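Long-range contacts in DegT/DnrJ/EryC1/StrS aminotransferase (PDB 4QGR), which binds pyridoxal 5'-phosphate and probably acts as an aminotransferase of the DegT/DnrJ/EryC1 family: residues 283-288 with 296-301; 310-315 with 371-376; 316-321 with 355-360. All coordinates share one frame; numbering follows the deposited sequence.

Contact 1. Residues 283-288 with 296-301; sequences KVPELP and AQYSIE
Lys283 and Glu301 face each other as an antiparallel hydrogen-bonded pair. Lys283 N donates to Glu301 O over 3.0 Å, and the N-H points at the acceptor with an angle of 164°. Glu301 N returns a bond of 3.0 Å to Lys283 O. A water bridges Ser299 O, at 2.9 Å, and more weakly Lys283 O.

Charge follows the same pair. The two side chains run side by side and point the same way. Lys283 NZ forms a long salt bridge with Glu301 OE2 at 3.6 Å. Both ends have further partners: NZ also forms a salt bridge with Asp114 OD1, its stronger partner, OE2 takes a bond from Tyr116 OH, and OE1 pairs with Arg352.

This single bridge lays the loop after helix 247-278 along strand 298-301, whose other neighbour is strand 353-356. Pro285 then sits at the centre of an inverse gamma turn.

Apolar packing centres on Tyr298. Its CG is anti to the backbone N (chi1 179°), and the ring it carries offers one face to Pro285 CG, 3.9 Å from the centroid, in a CH-pi contact. The phenol OH bonds to Asn275 OD1 and also touches Val284 CG1 at 3.8 Å.

Contact 2. Residues 310-315 with 371-376; sequences AQLQAE and IGVIRG
Val373 meets three side chains of the segment 310-315 with its two methyl groups. CG1 touches Gln311 CG at 3.8 Å and Leu312 CD2 at 3.9 Å. CG2 turns to the other end of the segment and meets Glu315 CG at 3.8 Å, with Glu315 CB slightly farther off. The two branches are split this way because CG1 is anti to the backbone N (chi1 173°), while CG2 is anti to the carbonyl carbon. Gln311 and Glu315 both contribute the aliphatic part of their chains. Each chain bends at chi2 beyond the CG that makes the contact.

Leu312 CD2 has a second partner. It reaches Ile374 CG1 at 3.9 Å, so one methyl packs against two successive residues of the facing helix. The contact is wholly van der Waals in character.

The arrangement is a helix-helix packing near the C-terminal ends of helices 305-314 and 364-377. The axes of the short segments pass 9.9 Å apart, and their directions differ by 139°, closer to antiparallel than to parallel. Leu312 and Val373 are the residues whose CA atoms come closest, at 6.6 Å.

Farther out, Leu354 of strand 353-356 packs on Leu312. Ile374 lies against Leu278 of helix 247-278 and Leu356. At the end of helix 305-314, Glu315 is the first residue to leave helical backbone angles, and its carbonyl oxygen accepts a hydrogen bond from Lys369 NZ of helix 364-377.

Contact 3. Residues 316-321 with 355-360; sequences GIPSVI and SLPMHP
Pro357 packs against Ile317 and Pro318, next to a short antiparallel bridge between Val320 and Ser355. The bridge adds the chain that leaves helix 305-314 to the edge of strand 353-356, whose other side pairs with strand 298-301. The helix itself ends in a Schellman motif. Gly316, with positive phi, is its C-prime residue, and Ile317 N bonds back to Leu312 O.

Ile317 can be followed outward from this helix end. Its CB carries two branches that part company. CG2 is anti to the backbone N and makes the contact with Pro357, touching CG at 4.0 Å and CD slightly farther away. The two side chains cross at about a right angle. CG1 is anti to the carbonyl carbon (chi1 -63°) and leads to CD1, which meets Val373 CG2 of helix 364-377. Ile317 thus lies between the proline ring and that helix, its tip also near Leu312 CD2. Ile370 of the same helix touches both Ile317 and Pro357.

The proline ring also lies against the backbone of the other segment. Pro318 O is 3.3 Å from Pro357 CD and equally near CG. The two proline rings come within 4.3 Å, Pro318 CG to Pro357 CG.

Beyond this packing the chains are joined by backbone bonds. Ser355 N donates to Val320 O at 2.8 Å, and Val320 N donates to Ser355 O at 3.1 Å. Ser355 OG has its polar partner in Ser299 OG, on the neighbouring strand. Ser319 CB comes up close to the same carbonyl that Val320 N uses, 3.3 Å from Ser355 O.

Overall arrangement
From the N terminus, contact 1 comes first. It closes a short loop between 283-288 and strand 298-301 before the other two begin. Helix 305-314 follows that strand and opens contact 2, which closes only at helix 364-377. Contact 3 is nested inside this larger loop. Contacts 1 and 3 meet through neighbouring strands 298-301 and 353-356, where Leu356 N is hydrogen-bonded to Tyr298 O (2.9 Å). Contacts 2 and 3 also touch, strand 353-356 lying against helix 364-377. Contacts 1 and 2 do not touch. Contact 1 joins the loop after helix 247-278 to the two-stranded sheet, contact 3 the chain after helix 305-314 to its other strand, and contact 2 packs helices 305-314 and 364-377 together.

Contact 1. Residues 283-288 with 296-301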
loop_
_atom_site.group_PDB
_atom_site.type_symbol
_atom_site.label_atom_id
_atom_site.label_comp_id
_atom_site.label_asym_id
_atom_site.label_seq_id
_atom_site.Cartn_x
_atom_site.Cartn_y
_atom_site.Cartn_z
ATOM N N LYS A 283 -38.066 -0.228 -4.114
ATOM C CA LYS A 283 -37.723 -0.515 -2.751
ATOM C C LYS A 283 -36.609 0.425 -2.330
ATOM O O LYS A 283 -35.560 0.460 -2.954
ATOM C CB LYS A 283 -37.331 -1.978 -2.618
ATOM C CG LYS A 283 -36.948 -2.431 -1.229
ATOM C CD LYS A 283 -36.998 -3.963 -1.156
ATOM C CE LYS A 283 -36.775 -4.493 0.243
ATOM N NZ LYS A 283 -35.522 -3.949 0.786
ATOM N N VAL A 284 -36.851 1.189 -1.274
ATOM C CA VAL A 284 -35.930 2.246 -0.869
ATOM C C VAL A 284 -35.181 1.837 0.409
ATOM O O VAL A 284 -35.680 1.058 1.215
ATOM C CB VAL A 284 -36.613 3.632 -0.692
ATOM C CG1 VAL A 284 -37.241 4.111 -1.998
ATOM C CG2 VAL A 284 -37.654 3.621 0.415
ATOM N N PRO A 285 -33.969 2.357 0.576
ATOM C CA PRO A 285 -33.176 2.066 1.755
ATOM C C PRO A 285 -33.637 2.888 2.974
ATOM O O PRO A 285 -33.118 3.954 3.262
ATOM C CB PRO A 285 -31.759 2.433 1.289
ATOM C CG PRO A 285 -31.974 3.574 0.321
ATOM C CD PRO A 285 -33.230 3.195 -0.410
ATOM N N GLU A 286 -34.588 2.375 3.725
ATOM C CA GLU A 286 -35.064 3.084 4.926
ATOM C C GLU A 286 -33.959 3.232 5.989
ATOM O O GLU A 286 -33.122 2.351 6.147
ATOM C CB GLU A 286 -36.278 2.364 5.529
ATOM C CG GLU A 286 -37.513 2.459 4.669
ATOM C CD GLU A 286 -38.229 3.778 4.857
ATOM O OE1 GLU A 286 -38.466 4.161 6.032
ATOM O OE2 GLU A 286 -38.562 4.436 3.844
ATOM N N LEU A 287 -33.949 4.371 6.669
ATOM C CA LEU A 287 -33.008 4.639 7.731
ATOM C C LEU A 287 -33.689 4.218 9.008
ATOM O O LEU A 287 -34.678 4.810 9.387
ATOM C CB LEU A 287 -32.704 6.121 7.841
ATOM C CG LEU A 287 -31.463 6.661 7.196
ATOM C CD1 LEU A 287 -31.438 8.155 7.486
ATOM C CD2 LEU A 287 -30.196 5.953 7.707
ATOM N N PRO A 288 -33.172 3.184 9.663
ATOM C CA PRO A 288 -33.806 2.814 10.933
ATOM C C PRO A 288 -33.650 3.910 11.990
ATOM O O PRO A 288 -32.688 4.669 11.961
ATOM C CB PRO A 288 -33.066 1.541 11.355
ATOM C CG PRO A 288 -32.334 1.081 10.149
ATOM C CD PRO A 288 -32.058 2.294 9.315
ATOM N N ALA A 296 -22.585 6.225 1.446
ATOM C CA ALA A 296 -21.590 6.000 0.428
ATOM C C ALA A 296 -22.245 5.705 -0.902
ATOM O O ALA A 296 -21.738 6.100 -1.958
ATOM C CB ALA A 296 -20.690 4.872 0.842
ATOM N N GLN A 297 -23.369 4.982 -0.862
ATOM C CA GLN A 297 -24.228 4.781 -2.026
ATOM C C GLN A 297 -25.686 4.866 -1.570
ATOM O O GLN A 297 -26.013 4.524 -0.406
ATOM C CB GLN A 297 -24.033 3.384 -2.680
ATOM C CG GLN A 297 -22.581 3.087 -3.036
ATOM C CD GLN A 297 -22.009 3.924 -4.139
ATOM O OE1 GLN A 297 -22.753 4.526 -4.911
ATOM N NE2 GLN A 297 -20.651 3.920 -4.263
ATOM N N TYR A 298 -26.554 5.239 -2.506
ATOM C CA TYR A 298 -28.001 5.288 -2.294
ATOM C C TYR A 298 -28.560 4.186 -3.186
ATOM O O TYR A 298 -28.597 4.322 -4.410
ATOM C CB TYR A 298 -28.589 6.643 -2.639
ATOM C CG TYR A 298 -30.097 6.636 -2.413
ATOM C CD1 TYR A 298 -30.968 6.214 -3.425
ATOM C CD2 TYR A 298 -30.622 6.895 -1.176
ATOM C CE1 TYR A 298 -32.359 6.144 -3.202
ATOM C CE2 TYR A 298 -32.010 6.813 -0.942
ATOM C CZ TYR A 298 -32.857 6.410 -1.957
ATOM O OH TYR A 298 -34.229 6.334 -1.754
ATOM N N SER A 299 -28.897 3.054 -2.568
ATOM C CA SER A 299 -29.197 1.836 -3.285
ATOM C C SER A 299 -30.665 1.424 -3.148
ATOM O O SER A 299 -31.144 1.178 -2.021
ATOM C CB SER A 299 -28.295 0.718 -2.790
ATOM O OG SER A 299 -26.908 0.996 -3.064
ATOM N N ILE A 300 -31.313 1.278 -4.300
ATOM C CA ILE A 300 -32.717 0.888 -4.424
ATOM C C ILE A 300 -32.799 -0.500 -5.044
ATOM O O ILE A 300 -31.802 -1.011 -5.534
ATOM C CB ILE A 300 -33.525 1.867 -5.294
ATOM C CG1 ILE A 300 -32.963 1.912 -6.717
ATOM C CG2 ILE A 300 -33.505 3.221 -4.619
ATOM C CD1 ILE A 300 -33.883 2.419 -7.777
ATOM N N GLU A 301 -33.972 -1.110 -5.009
ATOM C CA GLU A 301 -34.235 -2.285 -5.822
ATOM C C GLU A 301 -35.425 -2.007 -6.704
ATOM O O GLU A 301 -36.394 -1.414 -6.270
ATOM C CB GLU A 301 -34.486 -3.533 -4.981
ATOM C CG GLU A 301 -33.343 -3.907 -4.063
ATOM C CD GLU A 301 -33.758 -4.919 -3.011
ATOM O OE1 GLU A 301 -34.548 -5.809 -3.329
ATOM O OE2 GLU A 301 -33.299 -4.812 -1.876
HETATM O O HOH W 1 -33.129 -0.475 -0.714
#

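Contact 2. Residues 310-315 with 371-376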
loop_
_atom_site.group_PDB
_atom_site.type_symbol
_atom_site.label_atom_id
_atom_site.label_comp_id
_atom_site.label_asym_id
_atom_site.label_seq_id
_atom_site.Cartn_x
_atom_site.Cartn_y
_atom_site.Cartn_z
ATOM N N ALA A 310 -31.048 1.777 -18.043
ATOM C CA ALA A 310 -30.890 2.253 -19.415
ATOM C C ALA A 310 -31.682 3.547 -19.643
ATOM O O ALA A 310 -31.236 4.442 -20.363
ATOM C CB ALA A 310 -31.378 1.169 -20.391
ATOM N N GLN A 311 -32.901 3.596 -19.110
ATOM C CA GLN A 311 -33.716 4.774 -19.241
ATOM C C GLN A 311 -33.065 5.925 -18.489
ATOM O O GLN A 311 -33.118 7.070 -18.942
ATOM C CB GLN A 311 -35.135 4.510 -18.717
ATOM C CG GLN A 311 -36.063 5.707 -18.791
ATOM C CD GLN A 311 -36.188 6.251 -20.208
ATOM O OE1 GLN A 311 -36.121 5.503 -21.168
ATOM N NE2 GLN A 311 -36.327 7.561 -20.339
ATOM N N LEU A 312 -32.492 5.646 -17.314
ATOM C CA LEU A 312 -31.798 6.704 -16.577
ATOM C C LEU A 312 -30.618 7.255 -17.418
ATOM O O LEU A 312 -30.461 8.474 -17.598
ATOM C CB LEU A 312 -31.323 6.188 -15.217
ATOM C CG LEU A 312 -32.396 5.993 -14.139
ATOM C CD1 LEU A 312 -31.800 5.148 -13.010
ATOM C CD2 LEU A 312 -32.852 7.316 -13.565
ATOM N N GLN A 313 -29.846 6.359 -18.024
ATOM C CA GLN A 313 -28.725 6.793 -18.854
ATOM C C GLN A 313 -29.186 7.544 -20.117
ATOM O O GLN A 313 -28.540 8.507 -20.501
ATOM C CB GLN A 313 -27.824 5.662 -19.281
ATOM C CG GLN A 313 -26.489 6.235 -19.720
ATOM C CD GLN A 313 -25.561 5.209 -20.290
ATOM O OE1 GLN A 313 -25.411 4.128 -19.740
ATOM N NE2 GLN A 313 -24.892 5.557 -21.394
ATOM N N ALA A 314 -30.294 7.118 -20.716
ATOM C CA ALA A 314 -30.842 7.835 -21.882
ATOM C C ALA A 314 -31.225 9.272 -21.514
ATOM O O ALA A 314 -31.183 10.153 -22.353
ATOM C CB ALA A 314 -32.031 7.090 -22.475
ATOM N N GLU A 315 -31.576 9.510 -20.244
ATOM C CA GLU A 315 -31.882 10.848 -19.759
ATOM C C GLU A 315 -30.679 11.519 -19.125
ATOM O O GLU A 315 -30.820 12.540 -18.458
ATOM C CB GLU A 315 -33.029 10.804 -18.746
ATOM C CG GLU A 315 -34.371 10.405 -19.331
ATOM C CD GLU A 315 -34.946 11.447 -20.268
ATOM O OE1 GLU A 315 -34.663 12.664 -20.093
ATOM O OE2 GLU A 315 -35.629 11.032 -21.226
ATOM N N ILE A 371 -35.878 11.544 -9.773
ATOM C CA ILE A 371 -37.157 11.029 -9.271
ATOM C C ILE A 371 -38.164 10.881 -10.413
ATOM O O ILE A 371 -38.871 9.889 -10.498
ATOM C CB ILE A 371 -37.708 11.912 -8.118
ATOM C CG1 ILE A 371 -36.930 11.616 -6.851
ATOM C CG2 ILE A 371 -39.196 11.688 -7.871
ATOM C CD1 ILE A 371 -36.965 12.738 -5.838
ATOM N N GLY A 372 -38.222 11.870 -11.274
ATOM C CA GLY A 372 -39.206 11.890 -12.347
ATOM C C GLY A 372 -39.006 10.730 -13.310
ATOM O O GLY A 372 -39.951 10.132 -13.784
ATOM N N VAL A 373 -37.761 10.425 -13.621
ATOM C CA VAL A 373 -37.500 9.399 -14.606
ATOM C C VAL A 373 -37.855 8.047 -14.023
ATOM O O VAL A 373 -38.449 7.201 -14.719
ATOM C CB VAL A 373 -36.026 9.440 -15.088
ATOM C CG1 VAL A 373 -35.717 8.249 -15.987
ATOM C CG2 VAL A 373 -35.743 10.732 -15.823
ATOM N N ILE A 374 -37.522 7.841 -12.741
ATOM C CA ILE A 374 -37.792 6.572 -12.093
ATOM C C ILE A 374 -39.319 6.344 -11.982
ATOM O O ILE A 374 -39.819 5.265 -12.320
ATOM C CB ILE A 374 -37.105 6.482 -10.709
ATOM C CG1 ILE A 374 -35.583 6.535 -10.882
ATOM C CG2 ILE A 374 -37.512 5.200 -9.972
ATOM C CD1 ILE A 374 -34.795 6.647 -9.601
ATOM N N ARG A 375 -40.045 7.359 -11.535
ATOM C CA ARG A 375 -41.497 7.269 -11.394
ATOM C C ARG A 375 -42.150 7.020 -12.775
ATOM O O ARG A 375 -43.051 6.175 -12.926
ATOM C CB ARG A 375 -42.052 8.547 -10.755
ATOM C CG ARG A 375 -41.612 8.755 -9.302
ATOM C CD ARG A 375 -42.339 9.923 -8.660
ATOM N NE ARG A 375 -43.740 9.546 -8.505
ATOM C CZ ARG A 375 -44.196 8.759 -7.536
ATOM N NH1 ARG A 375 -43.383 8.291 -6.590
ATOM N NH2 ARG A 375 -45.465 8.425 -7.506
ATOM N N GLY A 376 -41.649 7.732 -13.786
ATOM C CA GLY A 376 -42.164 7.608 -15.141
ATOM C C GLY A 376 -41.940 6.218 -15.695
ATOM O O GLY A 376 -42.823 5.654 -16.326
#

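Contact 3. Residues 316-321 with 355-360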
loop_
_atom_site.group_PDB
_atom_site.type_symbol
_atom_site.label_atom_id
_atom_site.label_comp_id
_atom_site.label_asym_id
_atom_site.label_seq_id
_atom_site.Cartn_x
_atom_site.Cartn_y
_atom_site.Cartn_z
ATOM N N GLY A 316 -29.479 10.992 -19.355
ATOM C CA GLY A 316 -28.257 11.641 -18.857
ATOM C C GLY A 316 -27.977 11.432 -17.382
ATOM O O GLY A 316 -27.224 12.209 -16.764
ATOM N N ILE A 317 -28.549 10.374 -16.805
ATOM C CA ILE A 317 -28.385 10.105 -15.374
ATOM C C ILE A 317 -27.530 8.848 -15.215
ATOM O O ILE A 317 -27.930 7.778 -15.673
ATOM C CB ILE A 317 -29.763 9.942 -14.681
ATOM C CG1 ILE A 317 -30.564 11.242 -14.783
ATOM C CG2 ILE A 317 -29.593 9.506 -13.240
ATOM C CD1 ILE A 317 -32.066 11.046 -14.719
ATOM N N PRO A 318 -26.342 8.984 -14.605
ATOM C CA PRO A 318 -25.518 7.801 -14.336
ATOM C C PRO A 318 -26.058 7.006 -13.160
ATOM O O PRO A 318 -26.699 7.584 -12.246
ATOM C CB PRO A 318 -24.166 8.404 -13.976
ATOM C CG PRO A 318 -24.531 9.717 -13.324
ATOM C CD PRO A 318 -25.683 10.221 -14.123
ATOM N N SER A 319 -25.817 5.694 -13.198
ATOM C CA SER A 319 -26.173 4.816 -12.064
ATOM C C SER A 319 -25.251 3.614 -12.123
ATOM O O SER A 319 -24.701 3.296 -13.181
ATOM C CB SER A 319 -27.629 4.405 -12.133
ATOM O OG SER A 319 -27.938 3.626 -13.304
ATOM N N VAL A 320 -25.074 2.934 -10.991
ATOM C CA VAL A 320 -24.099 1.838 -10.917
ATOM C C VAL A 320 -24.704 0.694 -10.113
ATOM O O VAL A 320 -25.391 0.918 -9.132
ATOM C CB VAL A 320 -22.820 2.281 -10.194
ATOM C CG1 VAL A 320 -21.721 1.201 -10.250
ATOM C CG2 VAL A 320 -22.316 3.544 -10.835
ATOM N N ILE A 321 -24.444 -0.527 -10.556
ATOM C CA ILE A 321 -24.871 -1.707 -9.825
ATOM C C ILE A 321 -23.751 -2.128 -8.892
ATOM O O ILE A 321 -22.682 -2.515 -9.352
ATOM C CB ILE A 321 -25.169 -2.867 -10.801
ATOM C CG1 ILE A 321 -26.303 -2.480 -11.740
ATOM C CG2 ILE A 321 -25.554 -4.133 -10.040
ATOM C CD1 ILE A 321 -26.562 -3.500 -12.835
ATOM N N SER A 355 -27.650 1.622 -7.634
ATOM C CA SER A 355 -27.274 2.799 -6.878
ATOM C C SER A 355 -27.410 4.082 -7.709
ATOM O O SER A 355 -27.077 4.105 -8.882
ATOM C CB SER A 355 -25.868 2.659 -6.295
ATOM O OG SER A 355 -25.783 1.466 -5.511
ATOM N N LEU A 356 -27.994 5.111 -7.105
ATOM C CA LEU A 356 -28.343 6.382 -7.791
ATOM C C LEU A 356 -27.332 7.472 -7.408
ATOM O O LEU A 356 -26.649 7.353 -6.394
ATOM C CB LEU A 356 -29.735 6.844 -7.339
ATOM C CG LEU A 356 -30.848 5.815 -7.469
ATOM C CD1 LEU A 356 -32.187 6.427 -7.051
ATOM C CD2 LEU A 356 -30.910 5.338 -8.929
ATOM N N PRO A 357 -27.240 8.553 -8.192
ATOM C CA PRO A 357 -26.369 9.636 -7.807
ATOM C C PRO A 357 -26.595 10.056 -6.353
ATOM O O PRO A 357 -27.717 10.208 -5.909
ATOM C CB PRO A 357 -26.750 10.755 -8.769
ATOM C CG PRO A 357 -27.210 10.010 -10.011
ATOM C CD PRO A 357 -27.954 8.830 -9.459
ATOM N N MET A 358 -25.524 10.167 -5.602
ATOM C CA MET A 358 -25.628 10.430 -4.184
ATOM C C MET A 358 -24.353 11.103 -3.741
ATOM O O MET A 358 -23.306 10.511 -3.793
ATOM C CB MET A 358 -25.806 9.152 -3.404
ATOM C CG MET A 358 -25.697 9.357 -1.880
ATOM S SD MET A 358 -26.686 10.687 -1.103
ATOM C CE MET A 358 -28.227 9.971 -1.380
ATOM N N HIS A 359 -24.460 12.381 -3.399
ATOM C CA HIS A 359 -23.343 13.161 -2.871
ATOM C C HIS A 359 -23.930 14.443 -2.274
ATOM O O HIS A 359 -25.106 14.756 -2.524
ATOM C CB HIS A 359 -22.300 13.454 -3.962
ATOM C CG HIS A 359 -22.844 14.092 -5.196
ATOM N ND1 HIS A 359 -22.998 15.453 -5.325
ATOM C CD2 HIS A 359 -23.327 13.559 -6.341
ATOM C CE1 HIS A 359 -23.471 15.731 -6.517
ATOM N NE2 HIS A 359 -23.688 14.603 -7.157
ATOM N N PRO A 360 -23.121 15.208 -1.522
ATOM C CA PRO A 360 -23.685 16.357 -0.833
ATOM C C PRO A 360 -24.165 17.487 -1.723
ATOM O O PRO A 360 -24.907 18.347 -1.233
ATOM C CB PRO A 360 -22.528 16.812 0.097
ATOM C CG PRO A 360 -21.632 15.607 0.218
ATOM C CD PRO A 360 -21.726 14.962 -1.121
#